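Local coordinates for aspartate semialdehyde dehydrogenase (Francisella tularensis subsp. tularensis, PDB 4WOJ), which probably catalyses the NADPH-dependent reductive dephosphorylation of L-aspartyl-4-phosphate to L-aspartate-semialdehyde, a step of lysine, methionine and threonine biosynthesis, at residues W303-D308 with T326-I331; K316-Q321 with F347-Q352. One frame throughout, in Å; residues are numbered along the deposited sequence.

Interaction 1 (W303-D308 with T326-I331); sequences WVKVID and TLDIAI. With NA (sodium ion), chain F.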
loop_
_atom_site.group_PDB
_atom_site.type_symbol
_atom_site.label_atom_id
_atom_site.label_comp_id
_atom_site.label_asym_id
_atom_site.label_seq_id
_atom_site.Cartn_x
_atom_site.Cartn_y
_atom_site.Cartn_z
ATOM N N TRP B 303 -5.494 -11.870 20.509
ATOM C CA TRP B 303 -5.459 -11.882 19.040
ATOM C C TRP B 303 -4.193 -11.341 18.425
ATOM O O TRP B 303 -3.860 -11.693 17.303
ATOM C CB TRP B 303 -6.695 -11.186 18.473
ATOM C CG TRP B 303 -7.868 -11.881 18.992
ATOM C CD1 TRP B 303 -8.410 -13.064 18.521
ATOM C CD2 TRP B 303 -8.599 -11.542 20.168
ATOM N NE1 TRP B 303 -9.480 -13.433 19.298
ATOM C CE2 TRP B 303 -9.622 -12.532 20.321
ATOM C CE3 TRP B 303 -8.484 -10.522 21.110
ATOM C CZ2 TRP B 303 -10.519 -12.516 21.369
ATOM C CZ3 TRP B 303 -9.385 -10.483 22.150
ATOM C CH2 TRP B 303 -10.390 -11.489 22.282
ATOM N N VAL B 304 -3.510 -10.440 19.143
ATOM C CA VAL B 304 -2.265 -9.851 18.648
ATOM C C VAL B 304 -1.273 -10.974 18.365
ATOM O O VAL B 304 -1.015 -11.788 19.206
ATOM C CB VAL B 304 -1.663 -8.870 19.676
ATOM C CG1 VAL B 304 -0.245 -8.470 19.318
ATOM C CG2 VAL B 304 -2.517 -7.638 19.745
ATOM N N LYS B 305 -0.709 -10.998 17.168
ATOM C CA LYS B 305 0.203 -12.059 16.773
ATOM C C LYS B 305 1.455 -11.434 16.234
ATOM O O LYS B 305 1.458 -10.847 15.159
ATOM C CB LYS B 305 -0.458 -12.924 15.717
ATOM C CG LYS B 305 0.396 -14.069 15.270
ATOM C CD LYS B 305 -0.438 -15.028 14.429
ATOM C CE LYS B 305 0.235 -16.392 14.308
ATOM N NZ LYS B 305 1.141 -16.356 13.136
ATOM N N VAL B 306 2.528 -11.537 16.994
ATOM C CA VAL B 306 3.749 -10.899 16.566
ATOM C C VAL B 306 4.480 -11.765 15.554
ATOM O O VAL B 306 4.565 -12.960 15.692
ATOM C CB VAL B 306 4.638 -10.564 17.721
ATOM C CG1 VAL B 306 5.960 -10.044 17.219
ATOM C CG2 VAL B 306 3.952 -9.526 18.594
ATOM N N ILE B 307 4.968 -11.122 14.522
ATOM C CA ILE B 307 5.644 -11.782 13.447
ATOM C C ILE B 307 7.058 -11.268 13.464
ATOM O O ILE B 307 7.291 -10.086 13.269
ATOM C CB ILE B 307 5.010 -11.410 12.117
ATOM C CG1 ILE B 307 3.530 -11.722 12.135
ATOM C CG2 ILE B 307 5.652 -12.168 10.993
ATOM C CD1 ILE B 307 3.187 -13.141 12.535
ATOM N N ASP B 308 7.991 -12.181 13.662
ATOM C CA ASP B 308 9.382 -11.858 13.835
ATOM C C ASP B 308 9.934 -11.202 12.588
ATOM O O ASP B 308 9.588 -11.561 11.461
ATOM C CB ASP B 308 10.130 -13.153 14.196
ATOM C CG ASP B 308 11.608 -12.984 14.248
ATOM O OD1 ASP B 308 12.103 -12.238 15.112
ATOM O OD2 ASP B 308 12.303 -13.603 13.412
ATOM N N THR B 326 -9.057 -15.176 9.319
ATOM C CA THR B 326 -8.675 -15.455 10.704
ATOM C C THR B 326 -8.913 -14.306 11.612
ATOM O O THR B 326 -9.030 -13.177 11.174
ATOM C CB THR B 326 -7.183 -15.767 10.860
ATOM O OG1 THR B 326 -6.415 -14.540 10.828
ATOM C CG2 THR B 326 -6.709 -16.771 9.800
ATOM N N LEU B 327 -8.909 -14.592 12.905
ATOM C CA LEU B 327 -9.015 -13.549 13.920
ATOM C C LEU B 327 -7.654 -12.983 14.326
ATOM O O LEU B 327 -7.563 -12.118 15.208
ATOM C CB LEU B 327 -9.778 -14.087 15.131
ATOM C CG LEU B 327 -11.282 -14.287 14.851
ATOM C CD1 LEU B 327 -11.906 -15.224 15.869
ATOM C CD2 LEU B 327 -12.036 -12.966 14.874
ATOM N N ASP B 328 -6.587 -13.454 13.686
ATOM C CA ASP B 328 -5.265 -12.967 14.052
ATOM C C ASP B 328 -5.146 -11.483 13.623
ATOM O O ASP B 328 -5.574 -11.062 12.533
ATOM C CB ASP B 328 -4.124 -13.785 13.419
ATOM C CG ASP B 328 -4.235 -15.322 13.640
ATOM O OD1 ASP B 328 -4.689 -15.824 14.669
ATOM O OD2 ASP B 328 -3.787 -16.074 12.759
ATOM N N ILE B 329 -4.587 -10.698 14.524
ATOM C CA ILE B 329 -4.140 -9.344 14.254
ATOM C C ILE B 329 -2.628 -9.508 14.095
ATOM O O ILE B 329 -1.882 -9.517 15.082
ATOM C CB ILE B 329 -4.494 -8.402 15.463
ATOM C CG1 ILE B 329 -5.995 -8.420 15.702
ATOM C CG2 ILE B 329 -4.029 -6.977 15.242
ATOM C CD1 ILE B 329 -6.799 -8.037 14.466
ATOM N N ALA B 330 -2.169 -9.705 12.873
ATOM C CA ALA B 330 -0.734 -9.870 12.689
ATOM C C ALA B 330 -0.025 -8.491 12.705
ATOM O O ALA B 330 -0.556 -7.471 12.268
ATOM C CB ALA B 330 -0.437 -10.624 11.421
ATOM N N ILE B 331 1.160 -8.466 13.274
ATOM C CA ILE B 331 1.907 -7.216 13.395
ATOM C C ILE B 331 3.372 -7.487 13.441
ATOM O O ILE B 331 3.838 -8.305 14.223
ATOM C CB ILE B 331 1.488 -6.450 14.634
ATOM C CG1 ILE B 331 2.473 -5.270 14.882
ATOM C CG2 ILE B 331 1.388 -7.366 15.813
ATOM C CD1 ILE B 331 1.950 -4.291 15.874
HETATM NA NA NA F . 5.223 -14.399 16.854
HETATM O O HOH W 1 4.170 -15.548 15.318
#
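Val304, Lys305 and Val306 pair in parallel with Ile329, Ala330 and Ile331, which joins the two ends of a beta-alpha-beta crossover: in the chain, helices 311-317 and 320-323 connect these neighbouring parallel strands of the dimerisation domain. The strand axes come within 4.7 Å and run 28° apart.

The backbone bonds form a regular parallel ladder. Lys305 grips the residues on both sides of Ala330: its N donates to Ile329 O at 2.8 Å, and its O accepts from Ile331 N at 3.1 Å. Further rungs run from Ile329 N to Trp303 O, where the donor stands 47° out of the carbonyl plane, and from Ile307 N to Ile331 O.

Apolar contacts lie on either face. Ile331 CG1 is anti to the backbone N (chi1 169°), while CG2, between the backbone N and the carbonyl carbon, lies 3.5 Å from Lys305 O and against Val304 CG1; helix 290-298 covers this face. On the other, Ile307 CG1 approaches Ala330 CB. Before the strands, Trp303 and Leu327 lie side by side, with CD1 of the indole 3.8 Å from Leu327 CB.

Lys305 crosses Asp328 obliquely, its CD 3.9 Å from OD2; the charged ends are not in contact, Lys305 NZ being 5.0 Å from Asp328 OD2, so any attraction is probably weak. Strand 304-307 is outermost in the chain's sheet, and Val306 O, not used in the ladder to 329-331, binds the sodium ion at 2.0 Å; a water also binds the ion.

Interaction 2 (K316-Q321 with F347-Q352); sequences KYLTPQ and FTVGDQ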
loop_
_atom_site.group_PDB
_atom_site.type_symbol
_atom_site.label_atom_id
_atom_site.label_comp_id
_atom_site.label_asym_id
_atom_site.label_seq_id
_atom_site.Cartn_x
_atom_site.Cartn_y
_atom_site.Cartn_z
ATOM N N LYS B 316 5.648 -14.952 4.749
ATOM C CA LYS B 316 4.654 -16.006 4.960
ATOM C C LYS B 316 3.459 -15.615 5.835
ATOM O O LYS B 316 2.329 -16.002 5.551
ATOM C CB LYS B 316 5.292 -17.284 5.508
ATOM C CG LYS B 316 4.319 -18.445 5.431
ATOM C CD LYS B 316 4.945 -19.774 5.771
ATOM C CE LYS B 316 4.079 -20.915 5.241
ATOM N NZ LYS B 316 4.583 -22.222 5.720
ATOM N N TYR B 317 3.709 -14.888 6.910
ATOM C CA TYR B 317 2.620 -14.572 7.879
ATOM C C TYR B 317 2.113 -13.134 7.926
ATOM O O TYR B 317 1.002 -12.935 8.360
ATOM C CB TYR B 317 3.004 -15.020 9.291
ATOM C CG TYR B 317 3.418 -16.464 9.324
ATOM C CD1 TYR B 317 2.460 -17.498 9.189
ATOM C CD2 TYR B 317 4.766 -16.814 9.444
ATOM C CE1 TYR B 317 2.838 -18.836 9.197
ATOM C CE2 TYR B 317 5.156 -18.144 9.458
ATOM C CZ TYR B 317 4.191 -19.159 9.324
ATOM O OH TYR B 317 4.602 -20.481 9.338
ATOM N N LEU B 318 2.898 -12.128 7.520
ATOM C CA LEU B 318 2.433 -10.704 7.652
ATOM C C LEU B 318 1.742 -10.205 6.385
ATOM O O LEU B 318 2.157 -9.225 5.816
ATOM C CB LEU B 318 3.585 -9.787 8.018
ATOM C CG LEU B 318 3.235 -8.426 8.608
ATOM C CD1 LEU B 318 2.418 -8.558 9.881
ATOM C CD2 LEU B 318 4.526 -7.712 8.925
ATOM N N THR B 319 0.743 -10.952 5.906
ATOM C CA THR B 319 0.156 -10.701 4.626
ATOM C C THR B 319 -1.320 -11.044 4.609
ATOM O O THR B 319 -1.790 -11.811 5.446
ATOM C CB THR B 319 0.828 -11.528 3.510
ATOM O OG1 THR B 319 0.355 -12.889 3.550
ATOM C CG2 THR B 319 2.328 -11.483 3.629
ATOM N N PRO B 320 -2.062 -10.446 3.666
ATOM C CA PRO B 320 -3.474 -10.688 3.493
ATOM C C PRO B 320 -3.776 -12.157 3.206
ATOM O O PRO B 320 -4.765 -12.715 3.716
ATOM C CB PRO B 320 -3.809 -9.842 2.261
ATOM C CG PRO B 320 -2.846 -8.721 2.280
ATOM C CD PRO B 320 -1.629 -9.203 2.990
ATOM N N GLN B 321 -2.931 -12.750 2.367
ATOM C CA GLN B 321 -2.995 -14.155 2.084
ATOM C C GLN B 321 -3.012 -14.918 3.376
ATOM O O GLN B 321 -3.842 -15.788 3.600
ATOM C CB GLN B 321 -1.762 -14.606 1.298
ATOM C CG GLN B 321 -1.901 -16.015 0.721
ATOM C CD GLN B 321 -0.570 -16.613 0.308
ATOM O OE1 GLN B 321 0.403 -16.610 1.086
ATOM N NE2 GLN B 321 -0.513 -17.130 -0.916
ATOM N N PHE B 347 4.236 -2.869 10.896
ATOM C CA PHE B 347 3.259 -3.148 9.833
ATOM C C PHE B 347 2.298 -4.190 10.363
ATOM O O PHE B 347 2.729 -5.182 10.889
ATOM C CB PHE B 347 3.952 -3.717 8.583
ATOM C CG PHE B 347 3.101 -3.738 7.343
ATOM C CD1 PHE B 347 2.962 -2.626 6.557
ATOM C CD2 PHE B 347 2.486 -4.934 6.907
ATOM C CE1 PHE B 347 2.196 -2.665 5.401
ATOM C CE2 PHE B 347 1.728 -4.982 5.759
ATOM C CZ PHE B 347 1.574 -3.839 4.998
ATOM N N THR B 348 1.004 -3.980 10.187
ATOM C CA THR B 348 -0.001 -4.901 10.679
ATOM C C THR B 348 -1.015 -5.252 9.637
ATOM O O THR B 348 -1.225 -4.528 8.681
ATOM C CB THR B 348 -0.744 -4.359 11.955
ATOM O OG1 THR B 348 -1.773 -5.290 12.314
ATOM C CG2 THR B 348 -1.339 -3.003 11.730
ATOM N N VAL B 349 -1.625 -6.407 9.825
ATOM C CA VAL B 349 -2.620 -6.925 8.919
ATOM C C VAL B 349 -3.710 -7.616 9.736
ATOM O O VAL B 349 -3.411 -8.391 10.650
ATOM C CB VAL B 349 -2.035 -7.992 7.992
ATOM C CG1 VAL B 349 -3.083 -8.486 6.990
ATOM C CG2 VAL B 349 -0.813 -7.461 7.265
ATOM N N GLY B 350 -4.970 -7.334 9.398
ATOM C CA GLY B 350 -6.119 -8.047 9.967
ATOM C C GLY B 350 -7.309 -8.071 9.057
ATOM O O GLY B 350 -7.351 -7.360 8.053
ATOM N N ASP B 351 -8.284 -8.906 9.396
ATOM C CA ASP B 351 -9.393 -9.234 8.501
ATOM C C ASP B 351 -10.513 -8.230 8.616
ATOM O O ASP B 351 -11.086 -8.064 9.686
ATOM C CB ASP B 351 -9.960 -10.599 8.844
ATOM C CG ASP B 351 -11.010 -11.054 7.847
ATOM O OD1 ASP B 351 -12.189 -10.666 7.973
ATOM O OD2 ASP B 351 -10.615 -11.743 6.895
ATOM N N GLN B 352 -10.856 -7.592 7.515
ATOM C CA GLN B 352 -11.827 -6.513 7.532
ATOM C C GLN B 352 -13.179 -6.938 8.026
ATOM O O GLN B 352 -13.831 -6.199 8.762
ATOM C CB GLN B 352 -11.963 -5.900 6.134
ATOM C CG GLN B 352 -12.838 -4.671 6.078
ATOM C CD GLN B 352 -14.240 -4.967 5.620
ATOM O OE1 GLN B 352 -14.441 -5.663 4.628
ATOM N NE2 GLN B 352 -15.233 -4.417 6.327
#
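Leu318, Val349 and Phe347 have the most surface buried in this contact, and between the two segments they meet by van der Waals packing alone. Leu318 is the centre of an inverse gamma turn, at the point where the chain leaves helix 311-317 and before helix 320-323 begins. Its CG is anti to the backbone N (chi1 -161°), and the branch beyond it lies against Phe347. CG sits in the plane of the Phe347 ring, at its edge, 4.0 Å from CD2, and the two side chains are oblique to each other. Both methyls also press on the backbone of the strand: CD1 lies 3.5 Å from Phe347 O and CD2 3.7 Å from the same oxygen.

Val349 presents its two methyls to successive peptides, those that follow Leu318 and Thr319. CG2 approaches Leu318 O at 3.7 Å, whereas CG1, anti to the backbone N (chi1 -177°), lies 3.9 Å from Thr319 O and 4.3 Å from Pro320 CD. Thr319 itself directs its CB away from the strand; as an N-cap, its OG1 bonds Ala322 N and helps start helix 320-323.

The second subunit lies close by: Asn227 of that chain packs on Thr319 and Pro320, and Ile266 of that chain on Phe347. The side chain of Val349 is about 7 Å from that of His276, the predicted proton acceptor. Leu318 also touches Ile307 and Ala330, on the two strands that the connection joins, so the connection of this beta-alpha-beta crossover covers one face of the sheet and reaches on to the antiparallel neighbour 343-351.

In the fold
Interactions 1 and 2 share one six-stranded mixed sheet and the same crossover: 304-307 and 329-331 are its paired strands, while 316-321 belongs to the connection between them and rests on the next strand, 343-351. Their centres lie 8 Å apart. Ala330 and Thr348-Val349 form the seam, with Ala330 N 2.9 Å from Val349 O, a probable hydrogen bond. Interaction 1 involves an outermost strand of the chain's sheet and is partly buried; its chemistry is mainly backbone hydrogen bonding, with a bound sodium ion alongside. Every touching residue of interaction 2 is buried, the second subunit packs against part of it, at Thr319, Pro320 and Phe347, and its segments meet through apolar groups and peptide carbonyls.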